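Local coordinates for protein platelet aggregation factor Sm-hPAF (PDB 4GWI) that binds fucose-bearing Lewis glycans through this F-type lectin domain of lectinolysin, a toxin that probably forms pores in cholesterol-containing host membranes, at residues A18-A29 with T47-Q58; A95-H103 with V115-Y124. The protein carries 2 engineered substitutions. All coordinates share one frame; numbering follows the deposited sequence.

Interaction 1 of 2, residues A18-A29 with T47-Q58; sequences ASQSSTAHGGAA and THTNFEDNAWWQ. Engineered in segment 18-29: His-25 (natural residue Tyr). With FUC (alpha-L-fucopyranose), chain B.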
loop_
_atom_site.group_PDB
_atom_site.type_symbol
_atom_site.label_atom_id
_atom_site.label_comp_id
_atom_site.label_asym_id
_atom_site.label_seq_id
_atom_site.Cartn_x
_atom_site.Cartn_y
_atom_site.Cartn_z
ATOM N N ALA A 18 -2.896 2.383 -10.427
ATOM C CA ALA A 18 -3.270 2.430 -8.978
ATOM C C ALA A 18 -4.558 3.161 -8.929
ATOM O O ALA A 18 -4.931 4.043 -9.746
ATOM C CB ALA A 18 -2.174 3.113 -8.097
ATOM N N SER A 19 -5.265 2.849 -7.855
ATOM C CA SER A 19 -6.595 3.507 -7.620
ATOM C C SER A 19 -6.832 3.510 -6.104
ATOM O O SER A 19 -6.151 2.865 -5.330
ATOM C CB SER A 19 -7.777 2.802 -8.323
ATOM O OG SER A 19 -7.888 1.487 -7.864
ATOM N N GLN A 20 -7.829 4.304 -5.686
ATOM C CA GLN A 20 -8.111 4.340 -4.250
ATOM C C GLN A 20 -9.607 4.775 -4.084
ATOM O O GLN A 20 -10.288 5.189 -5.057
ATOM C CB GLN A 20 -7.083 5.300 -3.525
ATOM C CG GLN A 20 -7.205 6.752 -4.058
ATOM C CD GLN A 20 -6.072 7.613 -3.580
ATOM O OE1 GLN A 20 -5.124 7.135 -2.962
ATOM N NE2 GLN A 20 -6.142 8.931 -3.914
ATOM N N SER A 21 -10.045 4.631 -2.861
ATOM C CA SER A 21 -11.493 4.871 -2.570
ATOM C C SER A 21 -11.982 6.267 -2.838
ATOM O O SER A 21 -13.159 6.391 -3.255
ATOM C CB SER A 21 -11.736 4.412 -1.078
ATOM O OG SER A 21 -10.901 5.100 -0.192
ATOM N N SER A 22 -11.192 7.303 -2.675
ATOM C CA SER A 22 -11.525 8.614 -3.073
ATOM C C SER A 22 -10.178 9.379 -3.042
ATOM O O SER A 22 -9.180 8.839 -2.510
ATOM C CB SER A 22 -12.463 9.271 -1.984
ATOM O OG SER A 22 -11.914 9.179 -0.651
ATOM N N THR A 23 -10.208 10.636 -3.514
ATOM C CA THR A 23 -8.990 11.454 -3.523
ATOM C C THR A 23 -9.247 12.802 -2.915
ATOM O O THR A 23 -10.292 13.390 -3.272
ATOM C CB THR A 23 -8.499 11.602 -5.016
ATOM O OG1 THR A 23 -8.267 10.249 -5.542
ATOM C CG2 THR A 23 -7.206 12.425 -5.076
ATOM N N ALA A 24 -8.390 13.280 -2.026
ATOM C CA ALA A 24 -8.520 14.591 -1.433
ATOM C C ALA A 24 -7.171 15.246 -1.429
ATOM O O ALA A 24 -6.126 14.550 -1.482
ATOM C CB ALA A 24 -8.988 14.454 0.033
ATOM N N HIS A 25 -7.164 16.565 -1.309
ATOM C CA HIS A 25 -5.921 17.317 -1.184
ATOM C C HIS A 25 -4.921 17.016 -2.313
ATOM O O HIS A 25 -3.692 17.144 -2.102
ATOM C CB HIS A 25 -5.207 17.100 0.152
ATOM C CG HIS A 25 -6.022 17.636 1.335
ATOM N ND1 HIS A 25 -6.250 18.976 1.466
ATOM C CD2 HIS A 25 -6.627 16.992 2.421
ATOM C CE1 HIS A 25 -6.975 19.181 2.589
ATOM N NE2 HIS A 25 -7.243 17.985 3.161
ATOM N N GLY A 26 -5.466 16.675 -3.475
ATOM C CA GLY A 26 -4.600 16.408 -4.663
ATOM C C GLY A 26 -3.828 15.097 -4.525
ATOM O O GLY A 26 -2.903 14.904 -5.354
ATOM N N GLY A 27 -4.105 14.204 -3.548
ATOM C CA GLY A 27 -3.156 13.061 -3.249
ATOM C C GLY A 27 -3.454 11.829 -4.136
ATOM O O GLY A 27 -3.895 10.778 -3.680
ATOM N N ALA A 28 -3.163 11.993 -5.429
ATOM C CA ALA A 28 -3.428 10.970 -6.407
ATOM C C ALA A 28 -2.835 9.602 -6.039
ATOM O O ALA A 28 -1.717 9.494 -5.514
ATOM C CB ALA A 28 -2.735 11.406 -7.718
ATOM N N ALA A 29 -3.639 8.558 -6.306
ATOM C CA ALA A 29 -3.247 7.201 -5.940
ATOM C C ALA A 29 -1.918 6.789 -6.592
ATOM O O ALA A 29 -1.172 6.028 -5.982
ATOM C CB ALA A 29 -4.321 6.185 -6.432
ATOM N N THR A 47 -0.031 9.827 -1.136
ATOM C CA THR A 47 -1.460 9.824 -1.566
ATOM C C THR A 47 -2.341 10.359 -0.414
ATOM O O THR A 47 -1.861 10.566 0.722
ATOM C CB THR A 47 -1.934 8.381 -1.790
ATOM O OG1 THR A 47 -1.928 7.614 -0.555
ATOM C CG2 THR A 47 -1.013 7.555 -2.744
ATOM N N HIS A 48 -3.637 10.546 -0.754
ATOM C CA HIS A 48 -4.594 10.972 0.337
ATOM C C HIS A 48 -5.984 10.730 -0.142
ATOM O O HIS A 48 -6.372 11.189 -1.237
ATOM C CB HIS A 48 -4.403 12.532 0.542
ATOM C CG HIS A 48 -4.809 13.031 1.887
ATOM N ND1 HIS A 48 -6.052 12.811 2.461
ATOM C CD2 HIS A 48 -4.082 13.844 2.753
ATOM C CE1 HIS A 48 -6.070 13.456 3.674
ATOM N NE2 HIS A 48 -4.873 14.070 3.860
ATOM N N THR A 49 -6.749 9.963 0.658
ATOM C CA THR A 49 -8.175 9.823 0.338
ATOM C C THR A 49 -9.000 10.845 1.179
ATOM O O THR A 49 -8.429 11.601 1.987
ATOM C CB THR A 49 -8.712 8.451 0.697
ATOM O OG1 THR A 49 -8.654 8.240 2.120
ATOM C CG2 THR A 49 -7.831 7.261 0.102
ATOM N N ASN A 50 -10.315 10.822 0.926
ATOM C CA ASN A 50 -11.143 11.598 1.851
ATOM C C ASN A 50 -11.033 10.973 3.241
ATOM O O ASN A 50 -10.662 9.841 3.443
ATOM C CB ASN A 50 -12.573 11.482 1.380
ATOM C CG ASN A 50 -12.834 12.169 0.041
ATOM O OD1 ASN A 50 -12.139 13.112 -0.322
ATOM N ND2 ASN A 50 -13.960 11.812 -0.586
ATOM N N PHE A 51 -11.471 11.770 4.224
ATOM C CA PHE A 51 -11.772 11.202 5.550
ATOM C C PHE A 51 -13.041 10.425 5.354
ATOM O O PHE A 51 -14.110 10.994 4.942
ATOM C CB PHE A 51 -12.069 12.326 6.568
ATOM C CG PHE A 51 -10.891 13.030 7.107
ATOM C CD1 PHE A 51 -10.458 12.851 8.485
ATOM C CD2 PHE A 51 -10.196 13.925 6.310
ATOM C CE1 PHE A 51 -9.343 13.526 8.940
ATOM C CE2 PHE A 51 -9.048 14.543 6.763
ATOM C CZ PHE A 51 -8.616 14.374 8.097
ATOM N N GLU A 52 -12.998 9.109 5.524
ATOM C CA GLU A 52 -14.145 8.261 5.208
ATOM C C GLU A 52 -13.970 6.974 5.967
ATOM O O GLU A 52 -12.890 6.721 6.571
ATOM C CB GLU A 52 -14.292 8.018 3.713
ATOM C CG GLU A 52 -13.073 7.193 3.112
ATOM C CD GLU A 52 -13.229 7.084 1.620
ATOM O OE1 GLU A 52 -14.366 6.976 1.051
ATOM O OE2 GLU A 52 -12.166 7.130 0.977
ATOM N N ASP A 53 -15.025 6.161 5.966
ATOM C CA ASP A 53 -14.886 4.829 6.562
ATOM C C ASP A 53 -14.260 3.823 5.617
ATOM O O ASP A 53 -14.571 3.785 4.427
ATOM C CB ASP A 53 -16.287 4.315 6.931
ATOM C CG ASP A 53 -16.951 5.199 8.040
ATOM O OD1 ASP A 53 -16.336 6.111 8.662
ATOM O OD2 ASP A 53 -18.176 4.968 8.216
ATOM N N ASN A 54 -13.341 3.025 6.193
ATOM C CA ASN A 54 -12.768 1.919 5.423
ATOM C C ASN A 54 -12.123 2.401 4.083
ATOM O O ASN A 54 -12.325 1.798 3.055
ATOM C CB ASN A 54 -13.857 0.851 5.085
ATOM C CG ASN A 54 -14.475 0.280 6.369
ATOM O OD1 ASN A 54 -13.808 0.073 7.383
ATOM N ND2 ASN A 54 -15.775 0.227 6.374
ATOM N N ALA A 55 -11.312 3.440 4.215
ATOM C CA ALA A 55 -10.574 3.944 2.993
ATOM C C ALA A 55 -9.633 2.802 2.509
ATOM O O ALA A 55 -9.140 1.984 3.304
ATOM C CB ALA A 55 -9.740 5.129 3.440
ATOM N N TRP A 56 -9.373 2.840 1.207
ATOM C CA TRP A 56 -8.467 1.816 0.683
ATOM C C TRP A 56 -7.681 2.383 -0.534
ATOM O O TRP A 56 -8.079 3.369 -1.138
ATOM C CB TRP A 56 -9.227 0.479 0.303
ATOM C CG TRP A 56 -10.326 0.693 -0.741
ATOM C CD1 TRP A 56 -11.709 0.925 -0.484
ATOM C CD2 TRP A 56 -10.176 0.898 -2.174
ATOM N NE1 TRP A 56 -12.390 1.119 -1.679
ATOM C CE2 TRP A 56 -11.527 1.124 -2.729
ATOM C CE3 TRP A 56 -9.096 0.773 -3.081
ATOM C CZ2 TRP A 56 -11.739 1.399 -4.109
ATOM C CZ3 TRP A 56 -9.316 1.026 -4.438
ATOM C CH2 TRP A 56 -10.624 1.341 -4.950
ATOM N N TRP A 57 -6.604 1.660 -0.851
ATOM C CA TRP A 57 -5.759 1.992 -2.033
ATOM C C TRP A 57 -5.377 0.660 -2.645
ATOM O O TRP A 57 -5.223 -0.361 -1.921
ATOM C CB TRP A 57 -4.523 2.717 -1.447
ATOM C CG TRP A 57 -3.483 2.957 -2.527
ATOM C CD1 TRP A 57 -3.308 4.167 -3.301
ATOM C CD2 TRP A 57 -2.449 2.044 -2.962
ATOM N NE1 TRP A 57 -2.227 3.979 -4.209
ATOM C CE2 TRP A 57 -1.706 2.753 -4.006
ATOM C CE3 TRP A 57 -2.073 0.734 -2.586
ATOM C CZ2 TRP A 57 -0.674 2.142 -4.707
ATOM C CZ3 TRP A 57 -1.026 0.118 -3.277
ATOM C CH2 TRP A 57 -0.298 0.855 -4.271
ATOM N N GLN A 58 -5.209 0.594 -3.979
ATOM C CA GLN A 58 -4.898 -0.674 -4.642
ATOM C C GLN A 58 -3.947 -0.418 -5.802
ATOM O O GLN A 58 -4.036 0.646 -6.464
ATOM C CB GLN A 58 -6.214 -1.227 -5.203
ATOM C CG GLN A 58 -6.008 -2.552 -5.959
ATOM C CD GLN A 58 -7.395 -3.010 -6.374
ATOM O OE1 GLN A 58 -7.873 -2.630 -7.449
ATOM N NE2 GLN A 58 -8.018 -3.709 -5.465
HETATM C C1 FUC B . -2.181 18.169 7.245
HETATM C C2 FUC B . -3.299 17.380 7.899
HETATM C C3 FUC B . -4.577 17.510 7.129
HETATM C C4 FUC B . -4.330 17.008 5.722
HETATM C C5 FUC B . -3.204 17.842 5.148
HETATM C C6 FUC B . -2.885 17.457 3.723
HETATM O O2 FUC B . -3.489 17.864 9.219
HETATM O O3 FUC B . -5.543 16.761 7.746
HETATM O O4 FUC B . -4.000 15.646 5.786
HETATM O O5 FUC B . -2.044 17.730 5.920
HETATM O O HOH W 1 -6.356 -0.565 -9.556
HETATM O O HOH W 2 -4.306 6.420 -0.410
HETATM O O HOH W 3 -15.207 6.111 -1.148
#
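His-48 and the engineered His-25 meet beside the bound fucose, the edge of the His-25 ring turned to the face of His-48 with planes at 62°. His-48 leaves with CG roughly opposite the backbone N (chi1 -156°), which carries NE2 out to fucose O4 for a nearly straight hydrogen bond of 2.6 Å in the imidazole plane. Arg-75 and Arg-83 also hydrogen-bond the fucose, whose C6 lies over the His-25 ring. ND1 of His-48 donates to Thr-49 O at 2.7 Å, fixing the ring's rotation; imidazole suits this place because one flat ring bonds a backbone oxygen through one nitrogen and a sugar hydroxyl through the other. Behind it, Gln-20 NE2 spends its two N-H groups on Thr-23 OG1 and Gly-27 O, bracing the type I' turn from Ala-24 to Gly-27. Farther back, the small hydroxyls Ser-21 OG and Ser-22 OG reach Glu-52 OE2 from opposite faces of the carboxylate. Ser-21 CB sits over the five-membered ring of Trp-56, a CH-pi contact, and Trp-57 NE1 donates to Ala-29 O. These loops belong to the fucose-binding end of the F-type lectin fold; strand 17-20 pairs antiparallel with strand 56-61, itself beside strand 124-129.

Interaction 2 of 2, residues A95-H103 with V115-Y124; sequences AKQEVARQH and VFFTAKDARY. Unlike the reference sequence in segment 115-124: Asp-121 (reference Ala).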
loop_
_atom_site.group_PDB
_atom_site.type_symbol
_atom_site.label_atom_id
_atom_site.label_comp_id
_atom_site.label_asym_id
_atom_site.label_seq_id
_atom_site.Cartn_x
_atom_site.Cartn_y
_atom_site.Cartn_z
ATOM N N ALA A 95 -9.450 -12.444 -10.637
ATOM C CA ALA A 95 -10.882 -12.348 -10.487
ATOM C C ALA A 95 -11.296 -11.523 -9.292
ATOM O O ALA A 95 -12.468 -11.378 -8.872
ATOM C CB ALA A 95 -11.441 -13.801 -10.290
ATOM N N LYS A 96 -10.268 -10.862 -8.666
ATOM C CA LYS A 96 -10.490 -9.956 -7.495
ATOM C C LYS A 96 -10.981 -10.644 -6.219
ATOM O O LYS A 96 -11.561 -10.040 -5.316
ATOM C CB LYS A 96 -11.330 -8.737 -7.882
ATOM C CG LYS A 96 -10.567 -7.902 -8.906
ATOM C CD LYS A 96 -11.123 -6.460 -8.940
ATOM C CE LYS A 96 -10.858 -5.838 -10.299
ATOM N NZ LYS A 96 -11.222 -4.389 -10.186
ATOM N N GLN A 97 -10.689 -11.969 -6.126
ATOM C CA GLN A 97 -10.927 -12.675 -4.885
ATOM C C GLN A 97 -9.700 -12.606 -4.019
ATOM O O GLN A 97 -8.565 -12.735 -4.515
ATOM C CB GLN A 97 -11.114 -14.203 -5.222
ATOM C CG GLN A 97 -12.321 -14.407 -6.146
ATOM C CD GLN A 97 -12.445 -15.910 -6.492
ATOM O OE1 GLN A 97 -11.534 -16.463 -7.086
ATOM N NE2 GLN A 97 -13.617 -16.548 -6.106
ATOM N N GLU A 98 -9.927 -12.596 -2.700
ATOM C CA GLU A 98 -8.801 -12.593 -1.748
ATOM C C GLU A 98 -8.019 -13.882 -1.746
ATOM O O GLU A 98 -8.608 -15.019 -1.641
ATOM C CB GLU A 98 -9.394 -12.342 -0.377
ATOM C CG GLU A 98 -8.435 -12.418 0.737
ATOM C CD GLU A 98 -9.176 -12.296 2.142
ATOM O OE1 GLU A 98 -10.133 -11.556 2.254
ATOM O OE2 GLU A 98 -8.731 -12.977 3.063
ATOM N N VAL A 99 -6.701 -13.795 -1.904
ATOM C CA VAL A 99 -5.847 -14.956 -1.715
ATOM C C VAL A 99 -4.946 -14.854 -0.490
ATOM O O VAL A 99 -4.380 -15.898 -0.052
ATOM C CB VAL A 99 -5.017 -15.295 -2.967
ATOM C CG1 VAL A 99 -5.879 -15.509 -4.226
ATOM C CG2 VAL A 99 -4.028 -14.204 -3.339
ATOM N N ALA A 100 -4.815 -13.626 0.079
ATOM C CA ALA A 100 -4.086 -13.554 1.354
ATOM C C ALA A 100 -4.449 -12.264 2.024
ATOM O O ALA A 100 -4.837 -11.344 1.329
ATOM C CB ALA A 100 -2.544 -13.626 1.099
ATOM N N ARG A 101 -4.326 -12.198 3.335
ATOM C CA ARG A 101 -4.706 -11.003 4.100
ATOM C C ARG A 101 -3.924 -11.024 5.383
ATOM O O ARG A 101 -3.865 -12.055 6.056
ATOM C CB ARG A 101 -6.244 -10.996 4.373
ATOM C CG ARG A 101 -6.688 -9.832 5.229
ATOM C CD ARG A 101 -8.223 -9.868 5.501
ATOM N NE ARG A 101 -8.969 -9.841 4.284
ATOM C CZ ARG A 101 -9.499 -8.742 3.705
ATOM N NH1 ARG A 101 -9.354 -7.544 4.271
ATOM N NH2 ARG A 101 -10.167 -8.876 2.532
ATOM N N GLN A 102 -3.268 -9.894 5.736
ATOM C CA GLN A 102 -2.604 -9.747 7.044
ATOM C C GLN A 102 -3.066 -8.466 7.655
ATOM O O GLN A 102 -3.205 -7.443 6.967
ATOM C CB GLN A 102 -1.110 -9.677 6.875
ATOM C CG GLN A 102 -0.558 -11.058 6.528
ATOM C CD GLN A 102 0.949 -11.094 6.319
ATOM O OE1 GLN A 102 1.701 -10.524 7.123
ATOM N NE2 GLN A 102 1.409 -11.847 5.268
ATOM N N HIS A 103 -3.335 -8.497 8.940
ATOM C CA HIS A 103 -3.773 -7.348 9.691
ATOM C C HIS A 103 -2.653 -6.767 10.540
ATOM O O HIS A 103 -1.821 -7.505 11.108
ATOM C CB HIS A 103 -4.900 -7.804 10.621
ATOM C CG HIS A 103 -5.359 -6.691 11.550
ATOM N ND1 HIS A 103 -6.129 -5.670 11.113
ATOM C CD2 HIS A 103 -5.039 -6.427 12.885
ATOM C CE1 HIS A 103 -6.343 -4.799 12.166
ATOM N NE2 HIS A 103 -5.646 -5.247 13.223
ATOM N N VAL A 115 5.935 -6.424 4.720
ATOM C CA VAL A 115 4.924 -7.527 4.907
ATOM C C VAL A 115 5.380 -8.661 4.015
ATOM O O VAL A 115 5.625 -8.525 2.809
ATOM C CB VAL A 115 3.573 -6.995 4.414
ATOM C CG1 VAL A 115 2.522 -8.113 4.693
ATOM C CG2 VAL A 115 3.165 -5.709 5.119
ATOM N N PHE A 116 5.530 -9.857 4.594
ATOM C CA PHE A 116 5.993 -11.010 3.823
ATOM C C PHE A 116 4.857 -11.998 3.527
ATOM O O PHE A 116 4.086 -12.249 4.469
ATOM C CB PHE A 116 7.109 -11.726 4.618
ATOM C CG PHE A 116 8.386 -10.869 4.687
ATOM C CD1 PHE A 116 9.271 -10.977 3.647
ATOM C CD2 PHE A 116 8.603 -10.049 5.792
ATOM C CE1 PHE A 116 10.458 -10.204 3.658
ATOM C CE2 PHE A 116 9.818 -9.256 5.798
ATOM C CZ PHE A 116 10.680 -9.374 4.725
ATOM N N PHE A 117 4.754 -12.402 2.254
ATOM C CA PHE A 117 3.724 -13.392 1.878
ATOM C C PHE A 117 4.351 -14.667 1.446
ATOM O O PHE A 117 5.465 -14.677 0.946
ATOM C CB PHE A 117 2.911 -12.813 0.754
ATOM C CG PHE A 117 1.929 -11.739 1.223
ATOM C CD1 PHE A 117 0.751 -12.017 1.831
ATOM C CD2 PHE A 117 2.269 -10.361 1.070
ATOM C CE1 PHE A 117 -0.181 -11.054 2.259
ATOM C CE2 PHE A 117 1.342 -9.406 1.477
ATOM C CZ PHE A 117 0.147 -9.697 2.103
ATOM N N THR A 118 3.608 -15.794 1.695
ATOM C CA THR A 118 4.234 -17.124 1.427
ATOM C C THR A 118 3.944 -17.554 0.010
ATOM O O THR A 118 2.936 -18.252 -0.277
ATOM C CB THR A 118 3.699 -18.141 2.407
ATOM O OG1 THR A 118 3.840 -17.638 3.765
ATOM C CG2 THR A 118 4.510 -19.423 2.309
ATOM N N ALA A 119 4.673 -16.936 -0.914
ATOM C CA ALA A 119 4.674 -17.245 -2.379
ATOM C C ALA A 119 3.276 -17.240 -2.955
ATOM O O ALA A 119 2.771 -18.283 -3.453
ATOM C CB ALA A 119 5.358 -18.600 -2.614
ATOM N N LYS A 120 2.591 -16.090 -2.854
ATOM C CA LYS A 120 1.223 -16.023 -3.227
ATOM C C LYS A 120 1.005 -15.512 -4.622
ATOM O O LYS A 120 1.497 -14.404 -4.970
ATOM C CB LYS A 120 0.477 -15.078 -2.247
ATOM C CG LYS A 120 0.397 -15.553 -0.778
ATOM C CD LYS A 120 -0.529 -16.824 -0.705
ATOM C CE LYS A 120 -0.324 -17.397 0.713
ATOM N NZ LYS A 120 -1.087 -18.719 0.722
ATOM N N ASP A 121 0.193 -16.183 -5.435
ATOM C CA ASP A 121 -0.060 -15.730 -6.791
ATOM C C ASP A 121 -1.182 -14.735 -6.861
ATOM O O ASP A 121 -2.340 -15.109 -6.557
ATOM C CB ASP A 121 -0.308 -16.923 -7.714
ATOM C CG ASP A 121 0.910 -17.841 -7.761
ATOM O OD1 ASP A 121 1.982 -17.437 -8.341
ATOM O OD2 ASP A 121 0.862 -18.980 -7.147
ATOM N N ALA A 122 -0.882 -13.450 -7.137
ATOM C CA ALA A 122 -1.874 -12.421 -7.035
ATOM C C ALA A 122 -1.671 -11.400 -8.115
ATOM O O ALA A 122 -0.515 -11.222 -8.553
ATOM C CB ALA A 122 -1.697 -11.731 -5.694
ATOM N N ARG A 123 -2.759 -10.739 -8.471
ATOM C CA ARG A 123 -2.650 -9.654 -9.454
ATOM C C ARG A 123 -2.792 -8.301 -8.776
ATOM O O ARG A 123 -2.214 -7.279 -9.309
ATOM C CB ARG A 123 -3.713 -9.823 -10.544
ATOM C CG ARG A 123 -3.615 -8.657 -11.579
ATOM C CD ARG A 123 -4.333 -8.935 -12.844
ATOM N NE ARG A 123 -4.529 -7.622 -13.556
ATOM C CZ ARG A 123 -5.049 -7.516 -14.763
ATOM N NH1 ARG A 123 -5.338 -8.654 -15.486
ATOM N NH2 ARG A 123 -5.269 -6.279 -15.222
ATOM N N TYR A 124 -3.530 -8.179 -7.693
ATOM C CA TYR A 124 -3.773 -6.866 -7.037
ATOM C C TYR A 124 -3.225 -6.873 -5.656
ATOM O O TYR A 124 -3.301 -7.898 -4.906
ATOM C CB TYR A 124 -5.281 -6.564 -6.982
ATOM C CG TYR A 124 -5.973 -6.496 -8.334
ATOM C CD1 TYR A 124 -6.480 -7.695 -8.952
ATOM C CD2 TYR A 124 -6.015 -5.312 -9.079
ATOM C CE1 TYR A 124 -7.099 -7.672 -10.187
ATOM C CE2 TYR A 124 -6.698 -5.260 -10.309
ATOM C CZ TYR A 124 -7.249 -6.422 -10.848
ATOM O OH TYR A 124 -7.781 -6.388 -12.124
HETATM O O HOH W 4 -3.788 -18.491 -0.618
HETATM O O HOH W 5 4.485 -10.274 7.280
#
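Gln-102 reaches across to strand 112-117 and ties it to strand 98-104 with the one direct hydrogen bond between the segments. Its CB points toward the other segment, and with CG beside the backbone N (chi1 -74°) and an extended chain beyond, the amide arrives between Val-115 and Phe-117, CD 3.7 Å from Val-115 CG1. At the tip the branches part: OE1 packs against that same methyl and accepts a hydrogen bond from a water, whereas NE2 donates to Phe-116 O at 2.8 Å. That bond is nearly straight (167°), with the acceptor in the amide plane, though the donor stands above the carbonyl plane. NE2 also lies over one face of the Phe-117 ring. Glutamine suits this place because it is long enough to cross the gap: its NE2 serves Phe-116 O directly and its OE1 reaches Phe-116 N through the water.

The rest is mainly apolar. Ala-100 CB, small enough to admit a ring, lies 3.7 Å from Phe-117 CE1, and Val-99 CG2 comes 4.1 Å from Ala-122 CB. The bend of Lys-120 at chi2 (-68°) turns its CD toward Val-99 O and Ala-100 CB, while NZ shares a water with Val-99 O.

Val-99 and Ala-100 form a classic beta bulge opposite Leu-91 of strand 87-92. From Val-99 to Gln-102 the contact joins strand 98-104 to strands 112-117 and 120-122 of the other sheet, within the beta sandwich of the F-type lectin domain; Lys-96 instead lies against Tyr-124 of strand 124-129.

Overall arrangement
Both interactions reach the five-stranded sheet, at its two outermost strands: 17-20 in interaction 1, 98-104 in interaction 2. Their centres lie 21 Å apart, yet they touch where Gln-58 OE1 packs 3.6 Å from Tyr-124 CD2, on neighbouring strands 56-61 and 124-129. Each is partly buried, but the chemistry differs. Interaction 1 pairs neighbours within one sheet and continues into loops, so backbone bonds and polar side chains do most of the work, with aromatic rings at the sheet and at the sugar. Interaction 2 mainly spans the two sheets without backbone pairing between its segments; side-chain packing carries it, supplemented by one direct hydrogen bond and bridging waters, well away from the sugar.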